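Local coordinates for protein scyllo-inosose 3-dehydrogenase (Thermotoga maritima, PDB 3IP1) that catalyses the NAD(+)-dependent oxidation of scyllo-inosose to 3-dehydro-scyllo-inosose as a zinc-containing dehydrogenase of a probable myo-inositol degradation pathway, at residues K23-E26 with G27-W31. Sequence-based numbering, arbitrary orientation.
Sequences KDIE and GKLTW
The carbonyl oxygen of I25 is gripped by two successive backbone amides, K28 N at 2.8 Å and L29 N at 2.9 Å. L29 N lies in the carbonyl plane on a lone pair, whereas K28 N is tilted 29° from it. The return bond, from I25 N to L29 O, is 2.8 Å long and completes a hydrogen-bonded antiparallel pair. Two residues, K28 and L29, are thereby set against the single residue I25, which makes a classic beta bulge at the end of a type II turn with E26 and G27 at its corners; G27 has a positive phi, where a side chain would collide with E26 O. This hairpin-like turn, held by a single bridge, belongs to the long loop between strands 3-12 and 37-38. Across it, the carboxylate of D24 meets T30 and W31: OD1 receives W31 N at 2.9 Å, from 41° above the carboxylate plane, and OD2, whose firmer partner is G21 N, takes a weak bond from T30 OG1 at 3.0 Å. Its CG sits beside its own backbone N (chi1 -68°), which carries the carboxylate over to T30 and W31. L32 N binds T30 OG1, and F18 packs on both D24 and T30. With an alanine here instead of D24, W31 N and G21 N would probably lose their shared carboxylate acceptor. Near the turn the contact is apolar: I25 CD1 approaches L29 CD2 at 4.1 Å, and I25 CG2 lies 3.9 Å from K28 CD, on the aliphatic part of the lysine chain. At the open end of the turn, K23 runs alongside W31, with K23 CB 3.9 Å from W31 NE1, while D24 OD1 lies at the indole edge, in plane. K23 NZ continues to the carbonyl of E148, next to C147, a ligand of the four-cysteine metal site that holds cadmium in this crystal.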
ATOM      1  N   LYS A  23      18.873  -0.444  29.882  1.00 40.29           N
ATOM      2  CA  LYS A  23      18.850   1.019  29.716  1.00 40.22           C
ATOM      3  C   LYS A  23      18.436   1.753  30.992  1.00 39.75           C
ATOM      4  O   LYS A  23      18.279   2.979  30.986  1.00 39.35           O
ATOM      5  CB  LYS A  23      17.892   1.420  28.587  1.00 40.67           C
ATOM      6  CG  LYS A  23      18.397   1.123  27.199  1.00 42.69           C
ATOM      7  CD  LYS A  23      17.336   1.422  26.172  1.00 46.47           C
ATOM      8  CE  LYS A  23      17.958   1.967  24.890  1.00 48.60           C
ATOM      9  NZ  LYS A  23      17.242   1.441  23.684  1.00 50.95           N
ATOM     10  N   ASP A  24      18.248   1.009  32.080  1.00 39.19           N
ATOM     11  CA  ASP A  24      17.835   1.624  33.351  1.00 38.10           C
ATOM     12  C   ASP A  24      19.010   2.307  34.053  1.00 38.20           C
ATOM     13  O   ASP A  24      20.174   1.937  33.852  1.00 38.26           O
ATOM     14  CB  ASP A  24      17.218   0.575  34.269  1.00 37.91           C
ATOM     15  CG  ASP A  24      15.891   0.042  33.759  1.00 36.22           C
ATOM     16  OD1 ASP A  24      15.368   0.540  32.741  1.00 35.20           O
ATOM     17  OD2 ASP A  24      15.365  -0.888  34.393  1.00 33.86           O
ATOM     18  N   ILE A  25      18.716   3.318  34.862  1.00 38.01           N
ATOM     19  CA  ILE A  25      19.738   3.928  35.719  1.00 37.50           C
ATOM     20  C   ILE A  25      19.306   3.807  37.174  1.00 37.52           C
ATOM     21  O   ILE A  25      18.292   4.384  37.604  1.00 37.08           O
ATOM     22  CB  ILE A  25      20.043   5.402  35.363  1.00 37.50           C
ATOM     23  CG1 ILE A  25      20.576   5.510  33.922  1.00 36.86           C
ATOM     24  CG2 ILE A  25      21.052   5.988  36.372  1.00 37.03           C
ATOM     25  CD1 ILE A  25      20.357   6.879  33.265  1.00 36.03           C
ATOM     26  N   GLU A  26      20.095   3.043  37.915  1.00 37.40           N
ATOM     27  CA  GLU A  26      19.832   2.722  39.300  1.00 37.69           C
ATOM     28  C   GLU A  26      19.510   3.983  40.124  1.00 36.60           C
ATOM     29  O   GLU A  26      20.316   4.902  40.194  1.00 36.44           O
ATOM     30  CB  GLU A  26      21.059   1.999  39.847  1.00 38.44           C
ATOM     31  CG  GLU A  26      20.736   0.714  40.587  1.00 43.29           C
ATOM     32  CD  GLU A  26      20.296   0.973  42.012  1.00 48.18           C
ATOM     33  OE1 GLU A  26      20.519   2.103  42.490  1.00 51.81           O
ATOM     34  OE2 GLU A  26      19.742   0.054  42.660  1.00 50.35           O
ATOM     35  N   GLY A  27      18.313   4.040  40.702  1.00 35.63           N
ATOM     36  CA  GLY A  27      17.911   5.182  41.542  1.00 34.62           C
ATOM     37  C   GLY A  27      17.259   6.338  40.790  1.00 34.14           C
ATOM     38  O   GLY A  27      16.710   7.273  41.406  1.00 33.44           O
ATOM     39  N   LYS A  28      17.300   6.271  39.459  1.00 33.33           N
ATOM     40  CA  LYS A  28      16.922   7.404  38.628  1.00 33.19           C
ATOM     41  C   LYS A  28      15.914   7.127  37.510  1.00 32.41           C
ATOM     42  O   LYS A  28      15.026   7.940  37.264  1.00 32.83           O
ATOM     43  CB  LYS A  28      18.169   8.020  38.023  1.00 33.30           C
ATOM     44  CG  LYS A  28      19.091   8.647  39.050  1.00 35.27           C
ATOM     45  CD  LYS A  28      20.318   9.216  38.352  1.00 40.16           C
ATOM     46  CE  LYS A  28      21.328   9.768  39.341  1.00 43.16           C
ATOM     47  NZ  LYS A  28      22.683   9.748  38.706  1.00 45.59           N
ATOM     48  N   LEU A  29      16.068   5.995  36.826  1.00 31.07           N
ATOM     49  CA  LEU A  29      15.340   5.742  35.586  1.00 30.11           C
ATOM     50  C   LEU A  29      15.083   4.260  35.374  1.00 29.05           C
ATOM     51  O   LEU A  29      15.995   3.446  35.465  1.00 27.47           O
ATOM     52  CB  LEU A  29      16.124   6.298  34.379  1.00 30.21           C
ATOM     53  CG  LEU A  29      15.519   6.109  32.968  1.00 30.81           C
ATOM     54  CD1 LEU A  29      14.436   7.115  32.696  1.00 32.35           C
ATOM     55  CD2 LEU A  29      16.594   6.198  31.879  1.00 33.67           C
ATOM     56  N   THR A  30      13.842   3.923  35.045  1.00 28.75           N
ATOM     57  CA  THR A  30      13.531   2.558  34.642  1.00 28.26           C
ATOM     58  C   THR A  30      12.553   2.508  33.478  1.00 28.93           C
ATOM     59  O   THR A  30      11.711   3.404  33.332  1.00 27.51           O
ATOM     60  CB  THR A  30      12.992   1.687  35.824  1.00 28.41           C
ATOM     61  OG1 THR A  30      12.794   0.345  35.368  1.00 28.30           O
ATOM     62  CG2 THR A  30      11.683   2.212  36.354  1.00 26.90           C
ATOM     63  N   TRP A  31      12.658   1.438  32.675  1.00 29.06           N
ATOM     64  CA  TRP A  31      11.660   1.140  31.652  1.00 29.92           C
ATOM     65  C   TRP A  31      10.441   0.411  32.227  1.00 30.09           C
ATOM     66  O   TRP A  31       9.411   0.313  31.557  1.00 29.13           O
ATOM     67  CB  TRP A  31      12.290   0.375  30.478  1.00 31.11           C
ATOM     68  CG  TRP A  31      12.891   1.345  29.483  1.00 32.47           C
ATOM     69  CD1 TRP A  31      14.115   1.970  29.559  1.00 33.54           C
ATOM     70  CD2 TRP A  31      12.265   1.833  28.294  1.00 35.38           C
ATOM     71  NE1 TRP A  31      14.288   2.814  28.474  1.00 34.28           N
ATOM     72  CE2 TRP A  31      13.166   2.754  27.688  1.00 35.58           C
ATOM     73  CE3 TRP A  31      11.018   1.592  27.677  1.00 38.28           C
ATOM     74  CZ2 TRP A  31      12.864   3.419  26.486  1.00 36.99           C
ATOM     75  CZ3 TRP A  31      10.720   2.260  26.473  1.00 38.03           C
ATOM     76  CH2 TRP A  31      11.643   3.159  25.899  1.00 37.55           C
TER